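Long-range contacts in endoglucanase (Clostridium thermocellum, PDB 2YIK), which probably hydrolyses internal beta-1,4-glucosidic bonds of cellulose, as a family 9 glycoside hydrolase: residues Tyr51-Cys56 / Ser64-Arg69; Leu79-Gln84 / Gly106-Ser111; Trp278-Cys283 / Asn319-Gly324; Asp367-Trp372 / Ser415-Trp420. One frame throughout, in Å; residues are numbered along the deposited sequence.

Contact 1: residues Tyr51-Cys56 / Ser64-Arg69; sequences YDANMC and SLLSWR. With ZN (zinc ion), chain E.
Where helix 49-54 gives way to the loop carrying the zinc ligand Cys56, the backbone carbonyls of Ala53 and Met55 meet the guanidinium of Arg69. NH1 of Arg69 serves both: it lies 2.8 Å from Met55 O, a bond on a carbonyl lone pair and in the guanidinium plane, and 3.0 Å from Ala53 O, which it approaches from above the carbonyl plane. The arginine chain is bent at chi2 (-52°), which sets CD, and at chi3 (-33°), which sets NE; NE forms a salt bridge with Glu198. Asp52, the residue before Ala53, is held twice. Its OD2 accepts from Leu65 N at 2.8 Å through the anti lone pair, and its carbonyl O receives Ser64 OG at 3.1 Å. The same hydroxyl accepts from Leu66 N, closing an ST turn. Between these polar ends, Ala53 CB touches Leu66 CD1 at 3.6 Å and Trp68 CH2 at 3.8 Å. Cys56 SG binds the zinc ion at 2.4 Å, with Cys72, His73 and His115 completing the site. Paired with Glu198, Arg69 probably polarises the two carbonyls it bonds, and its two NH1 bonds tie residues 64-69 to the backbone leading into the zinc site.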
loop_
_atom_site.group_PDB
_atom_site.type_symbol
_atom_site.label_atom_id
_atom_site.label_comp_id
_atom_site.label_asym_id
_atom_site.label_seq_id
_atom_site.Cartn_x
_atom_site.Cartn_y
_atom_site.Cartn_z
ATOM N N TYR A 51 -8.694 -3.900 -6.175
ATOM C CA TYR A 51 -8.690 -4.444 -4.833
ATOM C C TYR A 51 -9.818 -5.451 -4.656
ATOM O O TYR A 51 -9.632 -6.478 -4.003
ATOM C CB TYR A 51 -8.745 -3.301 -3.820
ATOM C CG TYR A 51 -7.457 -2.509 -3.859
ATOM C CD1 TYR A 51 -6.261 -3.072 -3.407
ATOM C CD2 TYR A 51 -7.410 -1.241 -4.440
ATOM C CE1 TYR A 51 -5.045 -2.395 -3.541
ATOM C CE2 TYR A 51 -6.204 -0.556 -4.582
ATOM C CZ TYR A 51 -5.023 -1.139 -4.135
ATOM O OH TYR A 51 -3.824 -0.490 -4.318
ATOM N N ASP A 52 -10.971 -5.185 -5.262
ATOM C CA ASP A 52 -12.081 -6.126 -5.165
ATOM C C ASP A 52 -11.673 -7.452 -5.798
ATOM O O ASP A 52 -12.080 -8.520 -5.338
ATOM C CB ASP A 52 -13.322 -5.596 -5.888
ATOM C CG ASP A 52 -13.854 -4.321 -5.275
ATOM O OD1 ASP A 52 -13.073 -3.351 -5.167
ATOM O OD2 ASP A 52 -15.050 -4.289 -4.906
ATOM N N ALA A 53 -10.861 -7.379 -6.851
ATOM C CA ALA A 53 -10.416 -8.576 -7.553
ATOM C C ALA A 53 -9.414 -9.397 -6.758
ATOM O O ALA A 53 -9.216 -10.576 -7.047
ATOM C CB ALA A 53 -9.823 -8.199 -8.908
ATOM N N ASN A 54 -8.781 -8.779 -5.764
ATOM C CA ASN A 54 -7.796 -9.479 -4.945
ATOM C C ASN A 54 -8.235 -9.791 -3.518
ATOM O O ASN A 54 -7.436 -10.286 -2.726
ATOM C CB ASN A 54 -6.469 -8.701 -4.886
ATOM C CG ASN A 54 -5.595 -8.919 -6.117
ATOM O OD1 ASN A 54 -4.363 -8.863 -6.040
ATOM N ND2 ASN A 54 -6.227 -9.148 -7.257
ATOM N N MET A 55 -9.486 -9.497 -3.175
ATOM C CA MET A 55 -9.963 -9.803 -1.828
ATOM C C MET A 55 -9.835 -11.305 -1.563
ATOM O O MET A 55 -10.096 -12.133 -2.431
ATOM C CB MET A 55 -11.406 -9.341 -1.650
ATOM C CG MET A 55 -11.510 -7.827 -1.578
ATOM S SD MET A 55 -13.184 -7.222 -1.332
ATOM C CE MET A 55 -12.841 -5.524 -0.839
ATOM N N CYS A 56 -9.435 -11.641 -0.345
ATOM C CA CYS A 56 -9.196 -13.020 0.043
ATOM C C CYS A 56 -9.951 -13.409 1.316
ATOM O O CYS A 56 -10.316 -12.549 2.118
ATOM C CB CYS A 56 -7.680 -13.179 0.240
ATOM S SG CYS A 56 -7.047 -14.792 0.712
ATOM N N SER A 64 -16.538 -7.780 -1.947
ATOM C CA SER A 64 -16.141 -7.488 -3.325
ATOM C C SER A 64 -17.332 -7.167 -4.238
ATOM O O SER A 64 -18.384 -7.806 -4.151
ATOM C CB SER A 64 -15.351 -8.668 -3.893
ATOM O OG SER A 64 -15.145 -8.522 -5.283
ATOM N N LEU A 65 -17.166 -6.171 -5.108
ATOM C CA LEU A 65 -18.225 -5.776 -6.031
ATOM C C LEU A 65 -18.163 -6.564 -7.327
ATOM O O LEU A 65 -18.990 -6.363 -8.214
ATOM C CB LEU A 65 -18.129 -4.288 -6.360
ATOM C CG LEU A 65 -18.420 -3.279 -5.250
ATOM C CD1 LEU A 65 -17.905 -1.920 -5.670
ATOM C CD2 LEU A 65 -19.916 -3.222 -4.965
ATOM N N LEU A 66 -17.182 -7.456 -7.446
ATOM C CA LEU A 66 -17.040 -8.255 -8.662
ATOM C C LEU A 66 -17.726 -9.610 -8.496
ATOM O O LEU A 66 -17.333 -10.417 -7.647
ATOM C CB LEU A 66 -15.557 -8.434 -8.996
ATOM C CG LEU A 66 -14.808 -7.117 -9.233
ATOM C CD1 LEU A 66 -13.317 -7.392 -9.341
ATOM C CD2 LEU A 66 -15.343 -6.434 -10.499
ATOM N N SER A 67 -18.758 -9.845 -9.304
ATOM C CA SER A 67 -19.522 -11.081 -9.233
ATOM C C SER A 67 -18.689 -12.328 -9.483
ATOM O O SER A 67 -19.043 -13.414 -9.017
ATOM C CB SER A 67 -20.692 -11.032 -10.222
ATOM O OG SER A 67 -20.228 -10.830 -11.551
ATOM N N TRP A 68 -17.584 -12.189 -10.212
ATOM C CA TRP A 68 -16.750 -13.349 -10.487
ATOM C C TRP A 68 -15.748 -13.687 -9.382
ATOM O O TRP A 68 -14.889 -14.558 -9.559
ATOM C CB TRP A 68 -16.026 -13.187 -11.822
ATOM C CG TRP A 68 -15.363 -11.870 -12.006
ATOM C CD1 TRP A 68 -15.936 -10.725 -12.468
ATOM C CD2 TRP A 68 -13.976 -11.574 -11.792
ATOM N NE1 TRP A 68 -14.991 -9.728 -12.560
ATOM C CE2 TRP A 68 -13.788 -10.219 -12.143
ATOM C CE3 TRP A 68 -12.887 -12.315 -11.320
ATOM C CZ2 TRP A 68 -12.532 -9.600 -12.067
ATOM C CZ3 TRP A 68 -11.642 -11.698 -11.243
ATOM C CH2 TRP A 68 -11.478 -10.348 -11.604
ATOM N N ARG A 69 -15.845 -12.994 -8.249
ATOM C CA ARG A 69 -14.973 -13.285 -7.105
ATOM C C ARG A 69 -15.822 -13.803 -5.936
ATOM O O ARG A 69 -16.831 -13.199 -5.575
ATOM C CB ARG A 69 -14.204 -12.043 -6.635
ATOM C CG ARG A 69 -12.979 -11.647 -7.471
ATOM C CD ARG A 69 -12.015 -12.809 -7.672
ATOM N NE ARG A 69 -11.976 -13.722 -6.530
ATOM C CZ ARG A 69 -11.387 -13.470 -5.364
ATOM N NH1 ARG A 69 -10.764 -12.316 -5.160
ATOM N NH2 ARG A 69 -11.432 -14.380 -4.395
HETATM ZN ZN ZN E . -7.723 -15.925 -1.324
#

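Contact 2: residues Leu79-Gln84 / Gly106-Ser111; sequences LPLDSQ and GKVDVS. With CA (calcium ion), chain D.
Gly106 O accepts from Leu81 N at 2.9 Å, an almost straight bond (173°) whose donor stands above the carbonyl plane. Gly106 itself has positive phi (71°), and its own N is bonded to Asp101. Lys107 follows as the non-hydrogen-bonded partner of Pro80. Its CA comes within 3.1 Å of Leu79 O in a CA-H...O contact, and its CB also rests against that oxygen, while its carbonyl O turns to the calcium ion at 2.4 Å, which Asp101, Asp103 and Asp105 bind as well. Val108 pairs with Leu79 through two backbone bonds, Val108 N to Leu79 O at 2.8 Å and Leu79 N to Val108 O at 2.9 Å. The two side chains lie next to each other and point the same way, with Val108 CG2 3.9 Å from Leu79 CB. Asp109 OD1 accepts from Ser111 N, an Asx turn, and also from Ser111 OG. Val110 then brings CG2 to Leu79 CD2 at 4.0 Å; CG of that leucine is anti to its backbone N (chi1 -180°), and the CD2 branch beyond it reaches CG2 of both valines. The arrangement is a short two-stranded antiparallel sheet, one strand of which runs straight out of an aspartate-rich calcium-binding loop.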
loop_
_atom_site.group_PDB
_atom_site.type_symbol
_atom_site.label_atom_id
_atom_site.label_comp_id
_atom_site.label_asym_id
_atom_site.label_seq_id
_atom_site.Cartn_x
_atom_site.Cartn_y
_atom_site.Cartn_z
ATOM N N LEU A 79 -6.244 -22.113 10.367
ATOM C CA LEU A 79 -4.844 -22.527 10.287
ATOM C C LEU A 79 -4.460 -23.302 11.549
ATOM O O LEU A 79 -4.674 -22.817 12.659
ATOM C CB LEU A 79 -3.942 -21.301 10.170
ATOM C CG LEU A 79 -2.445 -21.601 10.071
ATOM C CD1 LEU A 79 -2.158 -22.290 8.754
ATOM C CD2 LEU A 79 -1.647 -20.317 10.170
ATOM N N PRO A 80 -3.899 -24.519 11.399
ATOM C CA PRO A 80 -3.512 -25.292 12.585
ATOM C C PRO A 80 -2.369 -24.630 13.336
ATOM O O PRO A 80 -1.374 -24.220 12.741
ATOM C CB PRO A 80 -3.103 -26.645 12.003
ATOM C CG PRO A 80 -3.967 -26.761 10.785
ATOM C CD PRO A 80 -3.845 -25.364 10.193
ATOM N N LEU A 81 -2.509 -24.544 14.651
ATOM C CA LEU A 81 -1.492 -23.923 15.479
ATOM C C LEU A 81 -0.387 -24.908 15.858
ATOM O O LEU A 81 -0.475 -25.582 16.880
ATOM C CB LEU A 81 -2.141 -23.344 16.743
ATOM C CG LEU A 81 -1.245 -22.619 17.753
ATOM C CD1 LEU A 81 -0.583 -21.412 17.095
ATOM C CD2 LEU A 81 -2.084 -22.185 18.950
ATOM N N ASP A 82 0.638 -25.009 15.014
ATOM C CA ASP A 82 1.782 -25.881 15.286
ATOM C C ASP A 82 3.008 -25.340 14.562
ATOM O O ASP A 82 2.901 -24.389 13.788
ATOM C CB ASP A 82 1.500 -27.341 14.879
ATOM C CG ASP A 82 1.197 -27.500 13.402
ATOM O OD1 ASP A 82 2.065 -27.187 12.555
ATOM O OD2 ASP A 82 0.081 -27.949 13.087
ATOM N N SER A 83 4.168 -25.943 14.814
ATOM C CA SER A 83 5.421 -25.484 14.217
ATOM C C SER A 83 5.643 -25.800 12.743
ATOM O O SER A 83 6.714 -25.518 12.208
ATOM C CB SER A 83 6.609 -26.009 15.029
ATOM O OG SER A 83 6.600 -27.424 15.091
ATOM N N GLN A 84 4.652 -26.396 12.090
ATOM C CA GLN A 84 4.782 -26.705 10.671
ATOM C C GLN A 84 3.807 -25.841 9.884
ATOM O O GLN A 84 4.160 -25.291 8.845
ATOM C CB GLN A 84 4.510 -28.192 10.388
ATOM C CG GLN A 84 5.653 -29.150 10.769
ATOM C CD GLN A 84 5.670 -29.506 12.256
ATOM O OE1 GLN A 84 4.612 -29.682 12.875
ATOM N NE2 GLN A 84 6.875 -29.638 12.832
ATOM N N GLY A 106 -7.296 -25.356 18.737
ATOM C CA GLY A 106 -6.062 -25.641 18.014
ATOM C C GLY A 106 -5.896 -25.010 16.641
ATOM O O GLY A 106 -5.036 -25.426 15.861
ATOM N N LYS A 107 -6.709 -24.005 16.339
ATOM C CA LYS A 107 -6.634 -23.334 15.048
ATOM C C LYS A 107 -6.689 -21.817 15.203
ATOM O O LYS A 107 -7.224 -21.314 16.173
ATOM C CB LYS A 107 -7.785 -23.817 14.161
ATOM C CG LYS A 107 -7.636 -25.261 13.707
ATOM C CD LYS A 107 -8.975 -25.966 13.648
ATOM C CE LYS A 107 -8.853 -27.371 13.044
ATOM N NZ LYS A 107 -7.442 -27.862 13.035
ATOM N N VAL A 108 -6.100 -21.079 14.272
ATOM C CA VAL A 108 -6.172 -19.625 14.349
ATOM C C VAL A 108 -6.711 -19.115 13.023
ATOM O O VAL A 108 -6.590 -19.784 11.995
ATOM C CB VAL A 108 -4.800 -18.982 14.638
ATOM C CG1 VAL A 108 -4.292 -19.436 16.006
ATOM C CG2 VAL A 108 -3.820 -19.334 13.544
ATOM N N ASP A 109 -7.317 -17.934 13.056
ATOM C CA ASP A 109 -7.891 -17.328 11.865
ATOM C C ASP A 109 -7.006 -16.215 11.292
ATOM O O ASP A 109 -6.933 -15.118 11.846
ATOM C CB ASP A 109 -9.278 -16.771 12.207
ATOM C CG ASP A 109 -9.991 -16.176 11.006
ATOM O OD1 ASP A 109 -9.425 -16.178 9.888
ATOM O OD2 ASP A 109 -11.134 -15.699 11.183
ATOM N N VAL A 110 -6.317 -16.503 10.191
ATOM C CA VAL A 110 -5.476 -15.496 9.549
ATOM C C VAL A 110 -6.005 -15.254 8.136
ATOM O O VAL A 110 -5.249 -14.976 7.201
ATOM C CB VAL A 110 -3.981 -15.915 9.489
ATOM C CG1 VAL A 110 -3.389 -15.932 10.892
ATOM C CG2 VAL A 110 -3.836 -17.264 8.833
ATOM N N SER A 111 -7.324 -15.353 8.001
ATOM C CA SER A 111 -7.996 -15.147 6.730
ATOM C C SER A 111 -8.309 -13.668 6.521
ATOM O O SER A 111 -8.274 -12.867 7.458
ATOM C CB SER A 111 -9.304 -15.941 6.683
ATOM O OG SER A 111 -10.294 -15.338 7.503
HETATM CA CA CA D . -8.999 -20.987 17.764
#

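Contact 3: residues Trp278-Cys283 / Asn319-Gly324; sequences WQDDYC and NDVWSG. With CA (calcium ion), chain C.
Asp280 OD2 is shared between the calcium ion, 2.7 Å away, and the backbone N of Val321, which donates to it at 2.9 Å in a nearly straight bond (169°) on the anti lone pair. The site joins the starts of two helices, 279-293 and 322-336, with Val321 at the N-cap position of the second. OD1 of Asp280 also reaches the metal, so the carboxylate binds in bidentate fashion; Asp281 OD2, Lys277 O and two waters complete the ligands found. Water 1 donates to Asp281 OD1 and water 2 to Asn319 OD1, linking the other segment to the metal through its second shell; Asn319 ND2 is hydrogen-bonded to Ser276 OG. Asp320 OD1 accepts from Trp322 N in an Asx turn, and its other oxygen forms a salt bridge with Lys277. The calcium charge probably offsets the repulsion between the neighbouring aspartates. The Trp322 indole lies across the first turn of helix 279-293: Cys283 SG meets the ring edge at CZ3, 3.7 Å away, and Asp280 CB sits 3.4 Å from the centroid of the five-membered ring, over its face.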
loop_
_atom_site.group_PDB
_atom_site.type_symbol
_atom_site.label_atom_id
_atom_site.label_comp_id
_atom_site.label_asym_id
_atom_site.label_seq_id
_atom_site.Cartn_x
_atom_site.Cartn_y
_atom_site.Cartn_z
ATOM N N TRP A 278 14.287 -1.028 7.963
ATOM C CA TRP A 278 13.134 -0.833 8.821
ATOM C C TRP A 278 12.958 0.613 9.270
ATOM O O TRP A 278 11.864 1.007 9.667
ATOM C CB TRP A 278 13.258 -1.716 10.067
ATOM C CG TRP A 278 14.479 -1.409 10.905
ATOM C CD1 TRP A 278 15.695 -2.039 10.848
ATOM C CD2 TRP A 278 14.600 -0.395 11.917
ATOM N NE1 TRP A 278 16.556 -1.488 11.766
ATOM C CE2 TRP A 278 15.914 -0.489 12.438
ATOM C CE3 TRP A 278 13.722 0.561 12.444
ATOM C CZ2 TRP A 278 16.379 0.366 13.451
ATOM C CZ3 TRP A 278 14.191 1.412 13.461
ATOM C CH2 TRP A 278 15.505 1.296 13.955
ATOM N N GLN A 279 14.025 1.404 9.203
ATOM C CA GLN A 279 13.954 2.786 9.664
ATOM C C GLN A 279 12.917 3.679 8.991
ATOM O O GLN A 279 12.314 4.523 9.654
ATOM C CB GLN A 279 15.339 3.448 9.611
ATOM C CG GLN A 279 16.323 2.848 10.612
ATOM C CD GLN A 279 17.151 1.719 10.030
ATOM O OE1 GLN A 279 16.705 0.986 9.146
ATOM N NE2 GLN A 279 18.368 1.568 10.535
ATOM N N ASP A 280 12.695 3.505 7.691
ATOM C CA ASP A 280 11.699 4.325 7.008
ATOM C C ASP A 280 10.286 3.948 7.460
ATOM O O ASP A 280 9.469 4.826 7.721
ATOM C CB ASP A 280 11.827 4.174 5.495
ATOM C CG ASP A 280 11.762 2.742 5.057
ATOM O OD1 ASP A 280 12.461 1.915 5.676
ATOM O OD2 ASP A 280 11.030 2.446 4.090
ATOM N N ASP A 281 9.994 2.651 7.557
ATOM C CA ASP A 281 8.668 2.209 7.999
ATOM C C ASP A 281 8.426 2.651 9.446
ATOM O O ASP A 281 7.315 3.043 9.813
ATOM C CB ASP A 281 8.550 0.687 7.945
ATOM C CG ASP A 281 8.931 0.111 6.594
ATOM O OD1 ASP A 281 8.183 0.288 5.613
ATOM O OD2 ASP A 281 9.993 -0.532 6.536
ATOM N N TYR A 282 9.474 2.559 10.262
ATOM C CA TYR A 282 9.400 2.943 11.666
ATOM C C TYR A 282 9.041 4.429 11.765
ATOM O O TYR A 282 8.127 4.805 12.498
ATOM C CB TYR A 282 10.749 2.670 12.344
ATOM C CG TYR A 282 10.739 2.798 13.852
ATOM C CD1 TYR A 282 10.238 1.774 14.661
ATOM C CD2 TYR A 282 11.221 3.951 14.472
ATOM C CE1 TYR A 282 10.218 1.898 16.052
ATOM C CE2 TYR A 282 11.206 4.088 15.858
ATOM C CZ TYR A 282 10.703 3.060 16.643
ATOM O OH TYR A 282 10.669 3.208 18.010
ATOM N N CYS A 283 9.751 5.266 11.007
ATOM C CA CYS A 283 9.502 6.708 11.015
ATOM C C CYS A 283 8.134 7.067 10.434
ATOM O O CYS A 283 7.473 7.985 10.913
ATOM C CB CYS A 283 10.614 7.441 10.253
ATOM S SG CYS A 283 12.205 7.387 11.118
ATOM N N ASN A 319 9.188 -0.871 -0.678
ATOM C CA ASN A 319 10.519 -1.060 -0.104
ATOM C C ASN A 319 11.201 0.239 0.342
ATOM O O ASN A 319 12.375 0.238 0.719
ATOM C CB ASN A 319 11.407 -1.815 -1.105
ATOM C CG ASN A 319 12.645 -2.411 -0.458
ATOM O OD1 ASN A 319 12.596 -2.897 0.675
ATOM N ND2 ASN A 319 13.758 -2.396 -1.185
ATOM N N ASP A 320 10.465 1.345 0.306
ATOM C CA ASP A 320 11.020 2.628 0.728
ATOM C C ASP A 320 9.935 3.684 0.885
ATOM O O ASP A 320 9.445 4.239 -0.094
ATOM C CB ASP A 320 12.051 3.133 -0.278
ATOM C CG ASP A 320 12.810 4.348 0.230
ATOM O OD1 ASP A 320 12.215 5.183 0.946
ATOM O OD2 ASP A 320 14.003 4.472 -0.095
ATOM N N VAL A 321 9.572 3.972 2.127
ATOM C CA VAL A 321 8.540 4.956 2.392
ATOM C C VAL A 321 9.095 6.250 2.992
ATOM O O VAL A 321 8.386 6.982 3.683
ATOM C CB VAL A 321 7.442 4.359 3.315
ATOM C CG1 VAL A 321 6.752 3.198 2.599
ATOM C CG2 VAL A 321 8.054 3.896 4.654
ATOM N N TRP A 322 10.366 6.536 2.718
ATOM C CA TRP A 322 10.991 7.759 3.226
ATOM C C TRP A 322 10.312 9.024 2.676
ATOM O O TRP A 322 10.117 9.991 3.407
ATOM C CB TRP A 322 12.485 7.808 2.866
ATOM C CG TRP A 322 13.414 7.044 3.794
ATOM C CD1 TRP A 322 14.357 6.126 3.429
ATOM C CD2 TRP A 322 13.522 7.185 5.227
ATOM N NE1 TRP A 322 15.034 5.671 4.539
ATOM C CE2 TRP A 322 14.532 6.280 5.652
ATOM C CE3 TRP A 322 12.831 7.937 6.188
ATOM C CZ2 TRP A 322 14.913 6.169 7.002
ATOM C CZ3 TRP A 322 13.209 7.819 7.533
ATOM C CH2 TRP A 322 14.223 6.919 7.926
ATOM N N SER A 323 9.951 9.025 1.395
ATOM C CA SER A 323 9.326 10.206 0.817
ATOM C C SER A 323 7.950 10.458 1.412
ATOM O O SER A 323 7.575 11.600 1.637
ATOM C CB SER A 323 9.248 10.105 -0.717
ATOM O OG SER A 323 8.599 8.927 -1.141
ATOM N N GLY A 324 7.202 9.392 1.672
ATOM C CA GLY A 324 5.891 9.556 2.277
ATOM C C GLY A 324 6.078 10.094 3.688
ATOM O O GLY A 324 5.347 10.980 4.137
HETATM CA CA CA C . 11.568 -0.188 4.505
HETATM O O HOH W 1 9.302 -0.228 3.237
HETATM O O HOH W 2 12.174 -2.372 3.250
#

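Contact 4: residues Asp367-Trp372 / Ser415-Trp420; sequences DLLDKW and SKYANW
Tyr417 reaches from helix 416-428 to Leu369 and Asp370 of helix 363-373. From CB, with CG anti to the carbonyl carbon (chi1 -63°), the ring meets Leu369 first: CG and CD2 rest near CD1 of that leucine, the latter at 3.8 Å. Farther out, CE1 lies 3.6 Å from Leu369 CB, which stands over the ring face in a CH-pi contact. Lys416 CG lies over the opposite face, toward the rim, and Tyr406 meets the ring edge-to-face. At the tip, OH donates to Asp370 OD1 at 2.6 Å, a short bond that reaches the oxygen from above the carboxylate plane, the carboxylate and tyrosine ring planes lying 45° apart. OD1 also accepts from water 3 at 2.9 Å, and that water is weakly bonded to Lys416 NZ. The ammonium itself stands 4.0 Å from Asp370 OD1, a long salt bridge, so the acid is met by tyrosine, water and distant lysine. One turn on, Trp420 sends its six-membered ring against Trp372, CH2 approaching CE3 at 3.9 Å, with the backbone carbonyl carbon of Trp372 over one face of the Trp420 ring, toward its rim. Ser415 OG caps the helix by accepting from Tyr417 N. Crossing at 47° with axes 10.6 Å apart, the two segments, bridged by Tyr417 and Trp420, pack as neighbouring helices of a largely alpha-helical family 9 domain, in keeping with its (alpha/alpha)6 barrel.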
loop_
_atom_site.group_PDB
_atom_site.type_symbol
_atom_site.label_atom_id
_atom_site.label_comp_id
_atom_site.label_asym_id
_atom_site.label_seq_id
_atom_site.Cartn_x
_atom_site.Cartn_y
_atom_site.Cartn_z
ATOM N N ASP A 367 12.958 18.690 -3.557
ATOM C CA ASP A 367 14.102 18.170 -4.303
ATOM C C ASP A 367 13.706 16.919 -5.086
ATOM O O ASP A 367 14.126 16.727 -6.224
ATOM C CB ASP A 367 15.251 17.815 -3.356
ATOM C CG ASP A 367 15.958 19.038 -2.811
ATOM O OD1 ASP A 367 15.601 20.165 -3.213
ATOM O OD2 ASP A 367 16.879 18.874 -1.985
ATOM N N LEU A 368 12.910 16.062 -4.457
ATOM C CA LEU A 368 12.449 14.834 -5.090
ATOM C C LEU A 368 11.608 15.180 -6.316
ATOM O O LEU A 368 11.789 14.617 -7.396
ATOM C CB LEU A 368 11.599 14.026 -4.112
ATOM C CG LEU A 368 10.872 12.805 -4.675
ATOM C CD1 LEU A 368 11.891 11.743 -5.094
ATOM C CD2 LEU A 368 9.906 12.265 -3.616
ATOM N N LEU A 369 10.688 16.120 -6.130
ATOM C CA LEU A 369 9.804 16.545 -7.202
ATOM C C LEU A 369 10.511 17.287 -8.332
ATOM O O LEU A 369 10.135 17.138 -9.492
ATOM C CB LEU A 369 8.657 17.386 -6.629
ATOM C CG LEU A 369 7.655 16.572 -5.800
ATOM C CD1 LEU A 369 6.633 17.502 -5.162
ATOM C CD2 LEU A 369 6.960 15.546 -6.691
ATOM N N ASP A 370 11.520 18.089 -8.005
ATOM C CA ASP A 370 12.262 18.798 -9.049
ATOM C C ASP A 370 12.973 17.747 -9.891
ATOM O O ASP A 370 13.110 17.887 -11.104
ATOM C CB ASP A 370 13.321 19.737 -8.462
ATOM C CG ASP A 370 12.726 21.012 -7.891
ATOM O OD1 ASP A 370 11.606 21.393 -8.295
ATOM O OD2 ASP A 370 13.393 21.642 -7.044
ATOM N N LYS A 371 13.410 16.686 -9.223
ATOM C CA LYS A 371 14.121 15.606 -9.881
ATOM C C LYS A 371 13.200 14.853 -10.837
ATOM O O LYS A 371 13.548 14.646 -12.004
ATOM C CB LYS A 371 14.706 14.658 -8.828
ATOM C CG LYS A 371 15.848 13.777 -9.334
ATOM C CD LYS A 371 16.474 12.935 -8.228
ATOM C CE LYS A 371 17.244 13.792 -7.237
ATOM N NZ LYS A 371 18.054 12.956 -6.310
ATOM N N TRP A 372 12.027 14.452 -10.344
ATOM C CA TRP A 372 11.054 13.713 -11.150
ATOM C C TRP A 372 10.358 14.516 -12.253
ATOM O O TRP A 372 10.176 14.028 -13.365
ATOM C CB TRP A 372 9.981 13.079 -10.249
ATOM C CG TRP A 372 10.375 11.737 -9.697
ATOM C CD1 TRP A 372 11.203 11.488 -8.633
ATOM C CD2 TRP A 372 10.004 10.457 -10.225
ATOM N NE1 TRP A 372 11.368 10.135 -8.469
ATOM C CE2 TRP A 372 10.643 9.480 -9.427
ATOM C CE3 TRP A 372 9.189 10.043 -11.286
ATOM C CZ2 TRP A 372 10.498 8.110 -9.671
ATOM C CZ3 TRP A 372 9.043 8.680 -11.525
ATOM C CH2 TRP A 372 9.693 7.731 -10.716
ATOM N N SER A 415 0.386 23.538 -9.440
ATOM C CA SER A 415 1.636 24.155 -9.802
ATOM C C SER A 415 2.263 23.270 -10.893
ATOM O O SER A 415 1.602 22.364 -11.444
ATOM C CB SER A 415 2.570 24.217 -8.563
ATOM O OG SER A 415 3.205 22.955 -8.227
ATOM N N LYS A 416 3.510 23.575 -11.251
ATOM C CA LYS A 416 4.243 22.810 -12.248
ATOM C C LYS A 416 4.270 21.332 -11.808
ATOM O O LYS A 416 4.358 20.441 -12.649
ATOM C CB LYS A 416 5.677 23.357 -12.398
ATOM C CG LYS A 416 6.509 23.331 -11.114
ATOM C CD LYS A 416 7.913 23.892 -11.353
ATOM C CE LYS A 416 8.687 23.915 -10.039
ATOM N NZ LYS A 416 10.047 24.504 -10.187
ATOM N N TYR A 417 4.203 21.054 -10.503
ATOM C CA TYR A 417 4.221 19.650 -10.059
ATOM C C TYR A 417 2.941 18.923 -10.477
ATOM O O TYR A 417 2.997 17.890 -11.145
ATOM C CB TYR A 417 4.424 19.539 -8.538
ATOM C CG TYR A 417 5.759 20.087 -8.079
ATOM C CD1 TYR A 417 6.907 19.931 -8.863
ATOM C CD2 TYR A 417 5.876 20.781 -6.874
ATOM C CE1 TYR A 417 8.130 20.454 -8.465
ATOM C CE2 TYR A 417 7.101 21.309 -6.465
ATOM C CZ TYR A 417 8.221 21.146 -7.265
ATOM O OH TYR A 417 9.426 21.693 -6.870
ATOM N N ALA A 418 1.791 19.468 -10.090
ATOM C CA ALA A 418 0.511 18.876 -10.454
ATOM C C ALA A 418 0.359 18.831 -11.976
ATOM O O ALA A 418 -0.141 17.852 -12.527
ATOM C CB ALA A 418 -0.628 19.675 -9.841
ATOM N N ASN A 419 0.780 19.897 -12.654
ATOM C CA ASN A 419 0.688 19.943 -14.109
ATOM C C ASN A 419 1.512 18.800 -14.682
ATOM O O ASN A 419 1.094 18.142 -15.637
ATOM C CB ASN A 419 1.198 21.283 -14.656
ATOM C CG ASN A 419 0.355 22.456 -14.189
ATOM O OD1 ASN A 419 -0.826 22.298 -13.891
ATOM N ND2 ASN A 419 0.957 23.641 -14.136
ATOM N N TRP A 420 2.682 18.563 -14.094
ATOM C CA TRP A 420 3.543 17.477 -14.541
ATOM C C TRP A 420 2.855 16.136 -14.278
ATOM O O TRP A 420 2.848 15.246 -15.136
ATOM C CB TRP A 420 4.872 17.503 -13.793
ATOM C CG TRP A 420 5.679 16.261 -14.012
ATOM C CD1 TRP A 420 6.443 15.960 -15.098
ATOM C CD2 TRP A 420 5.763 15.129 -13.133
ATOM N NE1 TRP A 420 7.002 14.709 -14.954
ATOM C CE2 TRP A 420 6.601 14.179 -13.758
ATOM C CE3 TRP A 420 5.212 14.828 -11.882
ATOM C CZ2 TRP A 420 6.901 12.942 -13.168
ATOM C CZ3 TRP A 420 5.510 13.601 -11.296
ATOM C CH2 TRP A 420 6.348 12.673 -11.942
HETATM O O HOH W 3 11.515 21.744 -11.196
#

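In the fold
All four contacts lie in the family 9 catalytic domain and follow one another along the chain. Contacts 1 and 2 are neighbours, with centres 25 Å apart and nearest atoms about 5 Å apart, and each holds a metal: the side chain of Val110 in contact 2 is about 11 Å from the zinc ion bound by contact 1. Contact 3, with its own calcium ion, lies across the chain's centre from contact 1, their centres 29 Å apart. It touches contact 4 directly, Ser323 CB meeting Leu368 CD2 at 3.7 Å. Contacts 2 and 4 are farthest apart, 48 Å between centres. Contact 1 approaches the predicted active-site His451, about 10 Å from the Asn54 side chain.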